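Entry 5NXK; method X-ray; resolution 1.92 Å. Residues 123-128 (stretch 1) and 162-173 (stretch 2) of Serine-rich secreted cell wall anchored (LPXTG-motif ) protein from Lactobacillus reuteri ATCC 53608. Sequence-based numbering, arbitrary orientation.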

ATOM      1  N   THR A 123       3.412  -4.778  -6.564  1.00 20.24           N
ATOM      2  CA  THR A 123       3.332  -5.464  -5.288  1.00 26.08           C
ATOM      3  C   THR A 123       3.972  -4.658  -4.156  1.00 26.13           C
ATOM      4  O   THR A 123       5.100  -4.177  -4.283  1.00 23.41           O
ATOM      5  N   LEU A 124       3.255  -4.546  -3.041  1.00 23.23           N
ATOM      6  CA  LEU A 124       3.801  -3.987  -1.811  1.00 21.72           C
ATOM      7  C   LEU A 124       3.815  -5.051  -0.730  1.00 27.69           C
ATOM      8  O   LEU A 124       2.764  -5.558  -0.324  1.00 24.24           O
ATOM      9  N   ASN A 125       5.005  -5.389  -0.251  1.00 25.31           N
ATOM     10  CA  ASN A 125       5.116  -6.336   0.849  1.00 26.77           C
ATOM     11  C   ASN A 125       5.368  -5.569   2.143  1.00 29.91           C
ATOM     12  O   ASN A 125       6.175  -4.636   2.174  1.00 29.25           O
ATOM     13  N   LEU A 126       4.653  -5.943   3.200  1.00 23.91           N
ATOM     14  CA  LEU A 126       4.766  -5.278   4.481  1.00 19.71           C
ATOM     15  C   LEU A 126       5.253  -6.309   5.487  1.00 25.39           C
ATOM     16  O   LEU A 126       4.567  -7.299   5.756  1.00 27.28           O
ATOM     17  N   VAL A 127       6.440  -6.074   6.048  1.00 25.37           N
ATOM     18  CA  VAL A 127       7.150  -7.119   6.790  1.00 24.70           C
ATOM     19  C   VAL A 127       7.542  -6.625   8.189  1.00 25.48           C
ATOM     20  O   VAL A 127       7.760  -5.425   8.398  1.00 28.67           O
ATOM     21  N   GLY A 128       7.628  -7.552   9.139  1.00 29.36           N
ATOM     22  CA  GLY A 128       7.985  -7.233  10.514  1.00 31.93           C
ATOM     23  C   GLY A 128       6.999  -6.281  11.164  1.00 36.00           C
ATOM     24  O   GLY A 128       5.788  -6.353  10.917  1.00 33.71           O
ATOM     25  N   ALA A 162      -4.883   5.921   1.201  1.00 25.81           N
ATOM     26  CA  ALA A 162      -3.536   5.882   1.785  1.00 23.07           C
ATOM     27  C   ALA A 162      -2.567   5.051   0.953  1.00 26.37           C
ATOM     28  O   ALA A 162      -1.374   5.332   0.920  1.00 29.11           O
ATOM     29  N   LEU A 163      -3.081   4.007   0.307  1.00 23.41           N
ATOM     30  CA  LEU A 163      -2.243   3.098  -0.475  1.00 26.81           C
ATOM     31  C   LEU A 163      -2.948   2.779  -1.789  1.00 29.91           C
ATOM     32  O   LEU A 163      -4.063   2.251  -1.789  1.00 30.81           O
ATOM     33  N   TYR A 164      -2.299   3.090  -2.908  1.00 26.65           N
ATOM     34  CA  TYR A 164      -2.895   2.834  -4.218  1.00 22.85           C
ATOM     35  C   TYR A 164      -1.948   1.910  -4.968  1.00 26.62           C
ATOM     36  O   TYR A 164      -1.135   2.344  -5.789  1.00 28.39           O
ATOM     37  N   VAL A 165      -2.072   0.622  -4.663  1.00 26.53           N
ATOM     38  CA  VAL A 165      -1.150  -0.395  -5.136  1.00 27.26           C
ATOM     39  C   VAL A 165      -1.953  -1.335  -6.010  1.00 29.44           C
ATOM     40  O   VAL A 165      -2.902  -1.967  -5.544  1.00 23.70           O
ATOM     41  N   SER A 166      -1.580  -1.434  -7.279  1.00 22.62           N
ATOM     42  CA  SER A 166      -2.486  -2.042  -8.238  1.00 20.66           C
ATOM     43  C   SER A 166      -2.838  -3.501  -7.934  1.00 21.02           C
ATOM     44  O   SER A 166      -4.016  -3.880  -7.973  1.00 21.75           O
ATOM     45  N   ASN A 167      -1.836  -4.329  -7.647  1.00 16.44           N
ATOM     46  CA  ASN A 167      -2.074  -5.779  -7.690  1.00 23.21           C
ATOM     47  C   ASN A 167      -1.983  -6.553  -6.393  1.00 20.66           C
ATOM     48  O   ASN A 167      -2.732  -7.516  -6.200  1.00 25.44           O
ATOM     49  N   ALA A 168      -1.031  -6.214  -5.533  1.00 18.38           N
ATOM     50  CA  ALA A 168      -0.925  -6.996  -4.303  1.00 22.45           C
ATOM     51  C   ALA A 168      -0.376  -6.230  -3.122  1.00 22.32           C
ATOM     52  O   ALA A 168       0.597  -5.496  -3.247  1.00 20.29           O
ATOM     53  N   ILE A 169      -1.022  -6.377  -1.974  1.00 18.14           N
ATOM     54  CA  ILE A 169      -0.412  -5.948  -0.716  1.00 23.47           C
ATOM     55  C   ILE A 169      -0.349  -7.185   0.178  1.00 24.93           C
ATOM     56  O   ILE A 169      -1.378  -7.784   0.508  1.00 22.32           O
ATOM     57  N   ASN A 170       0.862  -7.588   0.536  1.00 19.54           N
ATOM     58  CA  ASN A 170       1.040  -8.813   1.303  1.00 24.89           C
ATOM     59  C   ASN A 170       1.579  -8.475   2.681  1.00 29.47           C
ATOM     60  O   ASN A 170       2.658  -7.915   2.797  1.00 29.06           O
ATOM     61  N   ILE A 171       0.860  -8.855   3.723  1.00 22.99           N
ATOM     62  CA  ILE A 171       1.372  -8.744   5.082  1.00 22.88           C
ATOM     63  C   ILE A 171       2.095 -10.048   5.359  1.00 20.99           C
ATOM     64  O   ILE A 171       1.494 -11.120   5.362  1.00 29.03           O
ATOM     65  N   ALA A 172       3.404  -9.964   5.559  1.00 25.44           N
ATOM     66  CA  ALA A 172       4.215 -11.172   5.637  1.00 24.50           C
ATOM     67  C   ALA A 172       3.860 -12.009   6.844  1.00 28.45           C
ATOM     68  O   ALA A 172       3.339 -11.488   7.829  1.00 30.72           O
ATOM     69  N   GLU A 173       4.141 -13.306   6.778  1.00 26.38           N
ATOM     70  CA  GLU A 173       4.009 -14.146   7.958  1.00 31.46           C
ATOM     71  C   GLU A 173       4.781 -13.544   9.130  1.00 29.82           C
ATOM     72  O   GLU A 173       5.846 -12.960   8.944  1.00 29.97           O
TER

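Two parallel strands, 123-127 and 168-171, make this contact, joined by backbone hydrogen bonds and flanked by an aliphatic face and a face carrying an asparagine pair. Their axes run 13° apart and approach to 4.7 Å. Leu 124 and Leu 126 each donate and accept: Leu 124 N to Ala 168 O (2.8 Å), Asn 170 N to Leu 124 O (2.9 Å), Leu 126 N to Asn 170 O (2.8 Å) and Ala 172 N to Leu 126 O (2.9 Å), all with N-H...O angles of at least 161°.

Bridged residues share a face. On the buried face, Leu 124 (chi1 t, chi2 p) puts CD2 4.1 Å from Leu 163 CD2 and CB 4.1 Å from Val 165 CG2. Leu 126 (m, t) bridges two isoleucines: its CD1 lies 4.0 Å from Ile 169 CG2 and 4.3 Å from Ile 171 CD1.

On the other face, Asn 125 and Asn 170 adopt nearly identical rotamers (chi1 m, chi2 near -50°), and Asn 170 ND2 donates to Asn 125 OD1 (2.9 Å, 167°). Thr 123 CG2 packs 4.0 Å from Ala 168 CB. Beyond the strand pairing, Val 127 CG2 meets Ala 172 CB at 3.9 Å, and one water links Gly 128 N to Glu 173 O, its O 2.9 Å from each.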

ATOM      1  CB  THR A 123       4.029  -6.851  -5.371  1.00 26.58           C
ATOM      2  OG1 THR A 123       3.462  -7.609  -6.452  1.00 25.00           O
ATOM      3  CG2 THR A 123       3.859  -7.622  -4.073  1.00 24.51           C
ATOM      4  CB  LEU A 124       2.986  -2.780  -1.345  1.00 24.43           C
ATOM      5  CG  LEU A 124       3.357  -2.190   0.024  1.00 25.26           C
ATOM      6  CD1 LEU A 124       4.771  -1.587  -0.021  1.00 22.34           C
ATOM      7  CD2 LEU A 124       2.344  -1.133   0.443  1.00 23.17           C
ATOM      8  CB  ASN A 125       6.234  -7.351   0.591  1.00 22.80           C
ATOM      9  CG  ASN A 125       5.977  -8.187  -0.638  1.00 27.93           C
ATOM     10  OD1 ASN A 125       4.920  -8.798  -0.773  1.00 28.01           O
ATOM     11  ND2 ASN A 125       6.938  -8.212  -1.556  1.00 32.00           N
ATOM     12  CB  LEU A 126       3.426  -4.659   4.909  1.00 21.36           C
ATOM     13  CG  LEU A 126       2.856  -3.629   3.929  1.00 25.17           C
ATOM     14  CD1 LEU A 126       1.498  -3.124   4.403  1.00 25.42           C
ATOM     15  CD2 LEU A 126       3.843  -2.464   3.729  1.00 23.61           C
ATOM     16  CB  VAL A 127       8.425  -7.585   6.015  1.00 30.66           C
ATOM     17  CG1 VAL A 127       9.074  -8.790   6.695  1.00 30.18           C
ATOM     18  CG2 VAL A 127       8.092  -7.930   4.563  1.00 27.22           C
ATOM     19  CB  ALA A 162      -3.595   5.337   3.192  1.00 22.41           C
ATOM     20  CB  LEU A 163      -1.961   1.803   0.299  1.00 28.44           C
ATOM     21  CG  LEU A 163      -1.142   1.888   1.589  1.00 28.26           C
ATOM     22  CD1 LEU A 163      -1.157   0.554   2.334  1.00 24.72           C
ATOM     23  CD2 LEU A 163       0.308   2.314   1.317  1.00 30.15           C
ATOM     24  CB  TYR A 164      -3.123   4.148  -4.965  1.00 24.07           C
ATOM     25  CG  TYR A 164      -3.988   4.084  -6.196  1.00 26.85           C
ATOM     26  CD1 TYR A 164      -5.359   3.851  -6.092  1.00 27.99           C
ATOM     27  CD2 TYR A 164      -3.445   4.299  -7.470  1.00 25.18           C
ATOM     28  CE1 TYR A 164      -6.163   3.817  -7.209  1.00 23.77           C
ATOM     29  CE2 TYR A 164      -4.253   4.276  -8.608  1.00 21.92           C
ATOM     30  CZ  TYR A 164      -5.608   4.034  -8.465  1.00 26.37           C
ATOM     31  OH  TYR A 164      -6.437   4.001  -9.561  1.00 29.23           O
ATOM     32  CB  VAL A 165      -0.510  -1.173  -3.972  1.00 26.86           C
ATOM     33  CG1 VAL A 165       0.391  -2.297  -4.503  1.00 24.12           C
ATOM     34  CG2 VAL A 165       0.257  -0.225  -3.048  1.00 23.57           C
ATOM     35  CB  SER A 166      -1.889  -1.938  -9.643  1.00 24.50           C
ATOM     36  OG  SER A 166      -2.840  -2.354 -10.603  1.00 21.42           O
ATOM     37  CB  ASN A 167      -1.117  -6.424  -8.686  1.00 20.86           C
ATOM     38  CG  ASN A 167      -1.230  -5.801 -10.047  1.00 21.06           C
ATOM     39  OD1 ASN A 167      -0.344  -5.057 -10.459  1.00 22.74           O
ATOM     40  ND2 ASN A 167      -2.342  -6.056 -10.737  1.00 19.61           N
ATOM     41  CB  ALA A 168      -0.077  -8.236  -4.551  1.00 24.19           C
ATOM     42  CB  ILE A 169      -1.202  -4.817  -0.046  1.00 22.59           C
ATOM     43  CG1 ILE A 169      -1.234  -3.579  -0.945  1.00 20.04           C
ATOM     44  CG2 ILE A 169      -0.595  -4.441   1.296  1.00 20.15           C
ATOM     45  CD1 ILE A 169      -2.117  -2.495  -0.391  1.00 23.49           C
ATOM     46  CB  ASN A 170       2.020  -9.762   0.601  1.00 19.95           C
ATOM     47  CG  ASN A 170       1.582 -10.134  -0.802  1.00 25.03           C
ATOM     48  OD1 ASN A 170       0.453 -10.574  -1.018  1.00 25.45           O
ATOM     49  ND2 ASN A 170       2.483  -9.946  -1.773  1.00 18.93           N
ATOM     50  CB  ILE A 171       0.263  -8.490   6.133  1.00 24.15           C
ATOM     51  CG1 ILE A 171      -0.269  -7.052   6.053  1.00 28.75           C
ATOM     52  CG2 ILE A 171       0.806  -8.669   7.542  1.00 22.43           C
ATOM     53  CD1 ILE A 171      -0.966  -6.675   4.771  1.00 27.42           C
ATOM     54  CB  ALA A 172       5.689 -10.808   5.685  1.00 26.68           C
ATOM     55  CB  GLU A 173       4.443 -15.584   7.684  1.00 34.15           C
ATOM     56  CG  GLU A 173       5.879 -15.802   7.322  1.00 55.13           C
ATOM     57  CD  GLU A 173       6.223 -17.287   7.319  1.00 66.07           C
ATOM     58  OE1 GLU A 173       5.478 -18.069   7.951  1.00 67.01           O
ATOM     59  OE2 GLU A 173       7.218 -17.670   6.666  1.00 68.25           O
TER
HETATM   60  O   HOH W   1       7.101 -10.392   9.200  1.00 33.76           O